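Long-range contact in 5-carboxyvanillate decarboxylase (Sphingomonas paucimobilis, PDB 4L6D), which probably removes a carboxyl group from 5-carboxyvanillate to give vanillate, using a manganese ion held in an amidohydrolase-type barrel: residues A206-D216 against K256-F267. Residues are numbered along the deposited sequence; the frame is centred on the assembly and turned at random.
Sequences AVRMILSGLFD and KLKPSEYFRRNF. With VNL (4-hydroxy-3-methoxybenzoate), chain L.
Asp216 OD1 accepts a very short hydrogen bond, 2.5 Å, from Tyr262 OH, joining two neighbouring helical segments outside the (beta/alpha)8 barrel of the amidohydrolase fold. OD1 lies at the edge of the phenol ring, near its plane, with the carboxylate turned 62° from it, while OD2 takes Lys256 N on the syn lone pair at 3.0 Å. Leu257 N also donates to Tyr262 OH, which ties the phenol to the turn before helix 259-266. A phenylalanine here would probably leave Asp216 OD1 without its short bond and Leu257 N without this acceptor.

Below this polar rim, Phe215 CB packs on Tyr262 CD1 at 3.6 Å, and the Phe267 ring turns an edge to the Phe215 face, offset, with planes at 62°. With CG2 anti to its backbone N, Ile210 sets that methyl against Tyr262 CD2 and Pro259 CA, while CD1 reaches Phe267 CE1 at 3.9 Å. Ile223 of strand 223-225 touches Phe215 and Phe267 from the barrel side. On the flank of helix 259-266 turned from this contact, Ser260 OG and Arg264 NH2 pack against a bound vanillate. Asn266 ND2 bonds to Pro219 O and Leu221 O; its OD1 is gripped side-on by Arg265, NH2 in the carbonyl plane on a lone pair at 3.0 Å, NE above that plane at 2.9 Å.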
ATOM      1  N   ALA A 206      -2.951   2.209 -10.391  1.00  4.47           N
ATOM      2  CA  ALA A 206      -2.206   3.404 -10.759  1.00  4.20           C
ATOM      3  C   ALA A 206      -0.713   3.155 -10.986  1.00  4.33           C
ATOM      4  O   ALA A 206      -0.107   3.744 -11.896  1.00  6.20           O
ATOM      5  CB  ALA A 206      -2.419   4.507  -9.723  1.00  5.23           C
ATOM      6  N   VAL A 207      -0.108   2.311 -10.151  1.00  4.48           N
ATOM      7  CA  VAL A 207       1.304   1.995 -10.344  1.00  4.55           C
ATOM      8  C   VAL A 207       1.528   1.272 -11.681  1.00  7.04           C
ATOM      9  O   VAL A 207       2.489   1.563 -12.392  1.00  5.87           O
ATOM     10  CB  VAL A 207       1.862   1.191  -9.151  1.00  4.69           C
ATOM     11  CG1 VAL A 207       3.254   0.643  -9.456  1.00  7.03           C
ATOM     12  CG2 VAL A 207       1.897   2.077  -7.916  1.00  5.91           C
ATOM     13  N   ARG A 208       0.631   0.353 -12.037  1.00  6.07           N
ATOM     14  CA  ARG A 208       0.717  -0.317 -13.332  1.00  5.17           C
ATOM     15  C   ARG A 208       0.616   0.711 -14.456  1.00  6.33           C
ATOM     16  O   ARG A 208       1.343   0.634 -15.444  1.00  6.36           O
ATOM     17  CB  ARG A 208      -0.387  -1.371 -13.507  1.00  5.29           C
ATOM     18  CG  ARG A 208      -0.272  -2.575 -12.576  1.00  9.01           C
ATOM     19  CD  ARG A 208      -1.440  -3.557 -12.815  1.00  7.27           C
ATOM     20  NE  ARG A 208      -1.349  -4.141 -14.154  1.00  5.86           N
ATOM     21  CZ  ARG A 208      -0.798  -5.318 -14.426  1.00  9.10           C
ATOM     22  NH1 ARG A 208      -0.346  -6.095 -13.448  1.00  8.86           N
ATOM     23  NH2 ARG A 208      -0.714  -5.733 -15.681  1.00 10.60           N
ATOM     24  N   MET A 209      -0.281   1.682 -14.294  1.00  5.34           N
ATOM     25  CA  MET A 209      -0.435   2.725 -15.315  1.00  4.96           C
ATOM     26  C   MET A 209       0.866   3.486 -15.512  1.00  5.01           C
ATOM     27  O   MET A 209       1.335   3.663 -16.638  1.00  5.29           O
ATOM     28  CB  MET A 209      -1.556   3.701 -14.940  1.00  4.73           C
ATOM     29  CG  MET A 209      -2.958   3.088 -15.011  1.00  7.09           C
ATOM     30  SD  MET A 209      -4.219   4.093 -14.198  1.00  6.34           S
ATOM     31  CE  MET A 209      -4.461   5.414 -15.384  1.00  7.81           C
ATOM     32  N   ILE A 210       1.469   3.914 -14.407  1.00  4.85           N
ATOM     33  CA  ILE A 210       2.721   4.646 -14.493  1.00  4.92           C
ATOM     34  C   ILE A 210       3.840   3.801 -15.103  1.00  6.01           C
ATOM     35  O   ILE A 210       4.499   4.228 -16.053  1.00  6.70           O
ATOM     36  CB  ILE A 210       3.142   5.160 -13.109  1.00  5.74           C
ATOM     37  CG1 ILE A 210       2.143   6.218 -12.624  1.00  6.25           C
ATOM     38  CG2 ILE A 210       4.547   5.742 -13.141  1.00  7.51           C
ATOM     39  CD1 ILE A 210       2.327   6.606 -11.174  1.00  8.66           C
ATOM     40  N   LEU A 211       4.065   2.612 -14.554  1.00  6.12           N
ATOM     41  CA  LEU A 211       5.186   1.790 -14.999  1.00  6.59           C
ATOM     42  C   LEU A 211       5.053   1.295 -16.435  1.00  6.23           C
ATOM     43  O   LEU A 211       6.061   1.028 -17.092  1.00  7.93           O
ATOM     44  CB  LEU A 211       5.420   0.606 -14.048  1.00  6.43           C
ATOM     45  CG  LEU A 211       5.885   0.992 -12.639  1.00  6.11           C
ATOM     46  CD1 LEU A 211       6.096  -0.263 -11.800  1.00  8.40           C
ATOM     47  CD2 LEU A 211       7.153   1.839 -12.666  1.00  8.16           C
ATOM     48  N   SER A 212       3.819   1.200 -16.930  1.00  5.84           N
ATOM     49  CA  SER A 212       3.583   0.741 -18.293  1.00  7.50           C
ATOM     50  C   SER A 212       3.892   1.816 -19.329  1.00  8.96           C
ATOM     51  O   SER A 212       3.945   1.525 -20.524  1.00  8.39           O
ATOM     52  CB  SER A 212       2.137   0.287 -18.474  1.00  8.06           C
ATOM     53  OG  SER A 212       1.272   1.408 -18.486  1.00  8.10           O
ATOM     54  N   GLY A 213       4.085   3.057 -18.878  1.00  7.83           N
ATOM     55  CA  GLY A 213       4.366   4.152 -19.793  1.00  6.74           C
ATOM     56  C   GLY A 213       3.127   4.820 -20.353  1.00  6.07           C
ATOM     57  O   GLY A 213       3.193   5.531 -21.357  1.00  6.27           O
ATOM     58  N   LEU A 214       1.994   4.617 -19.689  1.00  5.82           N
ATOM     59  CA  LEU A 214       0.739   5.190 -20.164  1.00  5.76           C
ATOM     60  C   LEU A 214       0.843   6.710 -20.261  1.00  7.58           C
ATOM     61  O   LEU A 214       0.258   7.324 -21.144  1.00  6.61           O
ATOM     62  CB  LEU A 214      -0.414   4.791 -19.239  1.00  5.50           C
ATOM     63  CG  LEU A 214      -1.817   5.159 -19.728  1.00  5.49           C
ATOM     64  CD1 LEU A 214      -2.238   4.273 -20.897  1.00  7.34           C
ATOM     65  CD2 LEU A 214      -2.826   5.062 -18.575  1.00  6.36           C
ATOM     66  N   PHE A 215       1.606   7.310 -19.352  1.00  5.53           N
ATOM     67  CA  PHE A 215       1.746   8.763 -19.349  1.00  5.50           C
ATOM     68  C   PHE A 215       2.797   9.322 -20.303  1.00  7.47           C
ATOM     69  O   PHE A 215       2.889  10.534 -20.464  1.00  7.63           O
ATOM     70  CB  PHE A 215       1.886   9.287 -17.923  1.00  5.21           C
ATOM     71  CG  PHE A 215       0.751   8.847 -17.040  1.00  4.94           C
ATOM     72  CD1 PHE A 215      -0.475   9.485 -17.105  1.00  6.39           C
ATOM     73  CD2 PHE A 215       0.894   7.742 -16.193  1.00  5.72           C
ATOM     74  CE1 PHE A 215      -1.549   9.056 -16.306  1.00  5.62           C
ATOM     75  CE2 PHE A 215      -0.163   7.315 -15.400  1.00  4.63           C
ATOM     76  CZ  PHE A 215      -1.383   7.973 -15.459  1.00  6.37           C
ATOM     77  N   ASP A 216       3.571   8.450 -20.950  1.00  7.30           N
ATOM     78  CA  ASP A 216       4.344   8.885 -22.112  1.00  6.45           C
ATOM     79  C   ASP A 216       3.449   8.843 -23.349  1.00  7.19           C
ATOM     80  O   ASP A 216       3.587   9.671 -24.252  1.00  8.31           O
ATOM     81  CB  ASP A 216       5.593   8.029 -22.329  1.00  6.71           C
ATOM     82  CG  ASP A 216       6.705   8.366 -21.351  1.00  9.31           C
ATOM     83  OD1 ASP A 216       6.644   9.431 -20.685  1.00  8.15           O
ATOM     84  OD2 ASP A 216       7.652   7.562 -21.265  1.00  8.65           O
ATOM     85  N   LYS A 256      10.293   8.256 -20.055  1.00  6.97           N
ATOM     86  CA  LYS A 256      10.916   9.564 -20.208  1.00  7.11           C
ATOM     87  C   LYS A 256      11.239  10.199 -18.855  1.00  7.40           C
ATOM     88  O   LYS A 256      12.292  10.829 -18.700  1.00  8.25           O
ATOM     89  CB  LYS A 256       9.995  10.481 -21.017  1.00  8.40           C
ATOM     90  CG  LYS A 256      10.562  11.864 -21.291  1.00 13.98           C
ATOM     91  CD  LYS A 256       9.477  12.756 -21.914  1.00 18.26           C
ATOM     92  CE  LYS A 256       9.989  14.172 -22.164  1.00 24.79           C
ATOM     93  NZ  LYS A 256      11.076  14.205 -23.185  1.00 33.57           N
ATOM     94  N   LEU A 257      10.343  10.020 -17.884  1.00  6.64           N
ATOM     95  CA  LEU A 257      10.484  10.621 -16.559  1.00  6.25           C
ATOM     96  C   LEU A 257      10.629   9.538 -15.501  1.00  9.00           C
ATOM     97  O   LEU A 257      10.468   8.348 -15.784  1.00  7.41           O
ATOM     98  CB  LEU A 257       9.252  11.460 -16.209  1.00  7.65           C
ATOM     99  CG  LEU A 257       8.766  12.518 -17.210  1.00  8.71           C
ATOM    100  CD1 LEU A 257       7.530  13.216 -16.662  1.00  8.08           C
ATOM    101  CD2 LEU A 257       9.846  13.530 -17.535  1.00 13.72           C
ATOM    102  N   LYS A 258      10.903   9.957 -14.273  1.00  6.37           N
ATOM    103  CA  LYS A 258      10.888   9.032 -13.135  1.00  6.05           C
ATOM    104  C   LYS A 258       9.443   8.778 -12.695  1.00  6.05           C
ATOM    105  O   LYS A 258       8.573   9.634 -12.884  1.00  5.74           O
ATOM    106  CB  LYS A 258      11.658   9.625 -11.948  1.00  5.78           C
ATOM    107  CG  LYS A 258      13.128   9.917 -12.207  1.00  7.42           C
ATOM    108  CD  LYS A 258      13.781  10.551 -10.992  1.00 12.79           C
ATOM    109  CE  LYS A 258      15.210  10.979 -11.320  1.00 16.53           C
ATOM    110  NZ  LYS A 258      15.847  11.769 -10.223  1.00 25.77           N
ATOM    111  N   PRO A 259       9.177   7.613 -12.085  1.00  6.54           N
ATOM    112  CA  PRO A 259       7.828   7.336 -11.562  1.00  5.06           C
ATOM    113  C   PRO A 259       7.221   8.483 -10.739  1.00  6.22           C
ATOM    114  O   PRO A 259       6.065   8.849 -10.984  1.00  6.89           O
ATOM    115  CB  PRO A 259       8.046   6.072 -10.722  1.00  6.77           C
ATOM    116  CG  PRO A 259       9.146   5.354 -11.465  1.00  6.42           C
ATOM    117  CD  PRO A 259      10.076   6.446 -11.948  1.00  7.85           C
ATOM    118  N   SER A 260       7.984   9.074  -9.821  1.00  4.84           N
ATOM    119  CA  SER A 260       7.443  10.128  -8.963  1.00  6.34           C
ATOM    120  C   SER A 260       7.165  11.387  -9.769  1.00  6.90           C
ATOM    121  O   SER A 260       6.296  12.192  -9.405  1.00  5.46           O
ATOM    122  CB  SER A 260       8.394  10.447  -7.802  1.00  6.42           C
ATOM    123  OG  SER A 260       9.537  11.150  -8.264  1.00  6.81           O
ATOM    124  N   GLU A 261       7.898  11.555 -10.869  1.00  5.41           N
ATOM    125  CA  GLU A 261       7.668  12.700 -11.746  1.00  6.86           C
ATOM    126  C   GLU A 261       6.360  12.587 -12.519  1.00  4.90           C
ATOM    127  O   GLU A 261       5.671  13.588 -12.700  1.00  5.43           O
ATOM    128  CB  GLU A 261       8.870  12.957 -12.666  1.00  5.35           C
ATOM    129  CG  GLU A 261      10.097  13.408 -11.875  1.00  6.12           C
ATOM    130  CD  GLU A 261      11.398  13.356 -12.653  1.00  6.27           C
ATOM    131  OE1 GLU A 261      11.439  12.769 -13.754  1.00  8.72           O
ATOM    132  OE2 GLU A 261      12.403  13.912 -12.150  1.00  9.28           O
ATOM    133  N   TYR A 262       6.008  11.382 -12.964  1.00  4.88           N
ATOM    134  CA  TYR A 262       4.650  11.166 -13.467  1.00  4.76           C
ATOM    135  C   TYR A 262       3.627  11.443 -12.389  1.00  5.15           C
ATOM    136  O   TYR A 262       2.578  12.032 -12.663  1.00  5.30           O
ATOM    137  CB  TYR A 262       4.445   9.741 -13.989  1.00  6.58           C
ATOM    138  CG  TYR A 262       5.296   9.471 -15.192  1.00  5.11           C
ATOM    139  CD1 TYR A 262       5.023  10.095 -16.407  1.00  5.28           C
ATOM    140  CD2 TYR A 262       6.407   8.643 -15.106  1.00  6.84           C
ATOM    141  CE1 TYR A 262       5.814   9.879 -17.509  1.00  6.85           C
ATOM    142  CE2 TYR A 262       7.213   8.421 -16.207  1.00  5.74           C
ATOM    143  CZ  TYR A 262       6.916   9.045 -17.409  1.00  5.77           C
ATOM    144  OH  TYR A 262       7.718   8.851 -18.513  1.00  7.33           O
ATOM    145  N   PHE A 263       3.896  11.003 -11.160  1.00  4.75           N
ATOM    146  CA  PHE A 263       2.887  11.187 -10.137  1.00  4.14           C
ATOM    147  C   PHE A 263       2.651  12.681  -9.901  1.00  5.68           C
ATOM    148  O   PHE A 263       1.511  13.119  -9.818  1.00  5.43           O
ATOM    149  CB  PHE A 263       3.230  10.457  -8.830  1.00  4.54           C
ATOM    150  CG  PHE A 263       2.045  10.326  -7.925  1.00  5.15           C
ATOM    151  CD1 PHE A 263       1.097   9.339  -8.153  1.00  5.62           C
ATOM    152  CD2 PHE A 263       1.818  11.243  -6.919  1.00  5.43           C
ATOM    153  CE1 PHE A 263      -0.027   9.230  -7.357  1.00  5.95           C
ATOM    154  CE2 PHE A 263       0.686  11.145  -6.110  1.00  5.84           C
ATOM    155  CZ  PHE A 263      -0.238  10.132  -6.330  1.00  5.73           C
ATOM    156  N   ARG A 264       3.716  13.474  -9.853  1.00  4.71           N
ATOM    157  CA  ARG A 264       3.530  14.901  -9.619  1.00  4.42           C
ATOM    158  C   ARG A 264       2.992  15.629 -10.858  1.00  5.07           C
ATOM    159  O   ARG A 264       2.223  16.584 -10.722  1.00  7.60           O
ATOM    160  CB  ARG A 264       4.830  15.562  -9.141  1.00  5.33           C
ATOM    161  CG  ARG A 264       5.303  15.092  -7.765  1.00  8.38           C
ATOM    162  CD  ARG A 264       6.542  15.873  -7.299  1.00 10.46           C
ATOM    163  NE  ARG A 264       7.306  15.101  -6.318  1.00 22.15           N
ATOM    164  CZ  ARG A 264       8.274  14.244  -6.625  1.00 21.41           C
ATOM    165  NH1 ARG A 264       8.633  14.057  -7.888  1.00 12.61           N
ATOM    166  NH2 ARG A 264       8.907  13.584  -5.663  1.00 27.19           N
ATOM    167  N   ARG A 265       3.380  15.190 -12.058  1.00  4.56           N
ATOM    168  CA  ARG A 265       2.949  15.870 -13.284  1.00  5.18           C
ATOM    169  C   ARG A 265       1.509  15.539 -13.633  1.00  7.48           C
ATOM    170  O   ARG A 265       0.722  16.429 -13.985  1.00  8.22           O
ATOM    171  CB  ARG A 265       3.851  15.490 -14.468  1.00  6.33           C
ATOM    172  CG  ARG A 265       3.591  16.309 -15.732  1.00  6.22           C
ATOM    173  CD  ARG A 265       4.422  15.820 -16.928  1.00  7.11           C
ATOM    174  NE  ARG A 265       3.953  14.510 -17.372  1.00  6.57           N
ATOM    175  CZ  ARG A 265       4.384  13.865 -18.449  1.00  5.86           C
ATOM    176  NH1 ARG A 265       5.312  14.397 -19.232  1.00  7.98           N
ATOM    177  NH2 ARG A 265       3.858  12.680 -18.749  1.00  6.50           N
ATOM    178  N   ASN A 266       1.175  14.253 -13.556  1.00  4.48           N
ATOM    179  CA  ASN A 266      -0.102  13.743 -14.067  1.00  5.04           C
ATOM    180  C   ASN A 266      -1.174  13.443 -13.034  1.00  5.45           C
ATOM    181  O   ASN A 266      -2.330  13.201 -13.407  1.00  6.76           O
ATOM    182  CB  ASN A 266       0.139  12.492 -14.913  1.00  5.86           C
ATOM    183  CG  ASN A 266       0.903  12.793 -16.187  1.00  5.57           C
ATOM    184  OD1 ASN A 266       2.125  12.606 -16.266  1.00  5.36           O
ATOM    185  ND2 ASN A 266       0.186  13.278 -17.200  1.00  7.17           N
ATOM    186  N   PHE A 267      -0.813  13.441 -11.753  1.00  4.68           N
ATOM    187  CA  PHE A 267      -1.791  13.123 -10.713  1.00  3.87           C
ATOM    188  C   PHE A 267      -2.002  14.273  -9.745  1.00  3.81           C
ATOM    189  O   PHE A 267      -1.120  15.108  -9.544  1.00  4.63           O
ATOM    190  CB  PHE A 267      -1.352  11.910  -9.878  1.00  4.18           C
ATOM    191  CG  PHE A 267      -1.358  10.602 -10.621  1.00  5.43           C
ATOM    192  CD1 PHE A 267      -0.431  10.343 -11.606  1.00  5.77           C
ATOM    193  CD2 PHE A 267      -2.249   9.607 -10.266  1.00  4.90           C
ATOM    194  CE1 PHE A 267      -0.419   9.114 -12.272  1.00  6.30           C
ATOM    195  CE2 PHE A 267      -2.242   8.374 -10.916  1.00  5.30           C
ATOM    196  CZ  PHE A 267      -1.329   8.133 -11.922  1.00  5.62           C
TER
HETATM  197  C1  VNL L 404      11.691  11.880  -3.031  1.00 23.82           C
HETATM  198  CO1 VNL L 404      10.863  11.025  -3.781  1.00 22.36           C
HETATM  199  CO2 VNL L 404      12.963  12.281  -3.495  1.00 26.57           C
HETATM  200  CM1 VNL L 404      11.288  10.536  -5.028  1.00 19.00           C
HETATM  201  CM2 VNL L 404      13.411  11.808  -4.728  1.00 24.69           C
HETATM  202  OM  VNL L 404      14.624  12.126  -5.284  1.00 20.64           O
HETATM  203  CZ  VNL L 404      12.549  10.907  -5.514  1.00 26.00           C
HETATM  204  CC  VNL L 404      11.211  12.389  -1.703  1.00 27.03           C
HETATM  205  CV  VNL L 404      15.526  13.021  -4.609  1.00 20.75           C
HETATM  206  O1  VNL L 404       9.993  12.691  -1.543  1.00 19.90           O
HETATM  207  O2  VNL L 404      12.069  12.496  -0.790  1.00 24.03           O
HETATM  208  O3  VNL L 404      13.100  10.398  -6.667  1.00 29.61           O
HETATM  209  O   HOH W   1       5.810  12.171 -21.124  1.00  8.71           O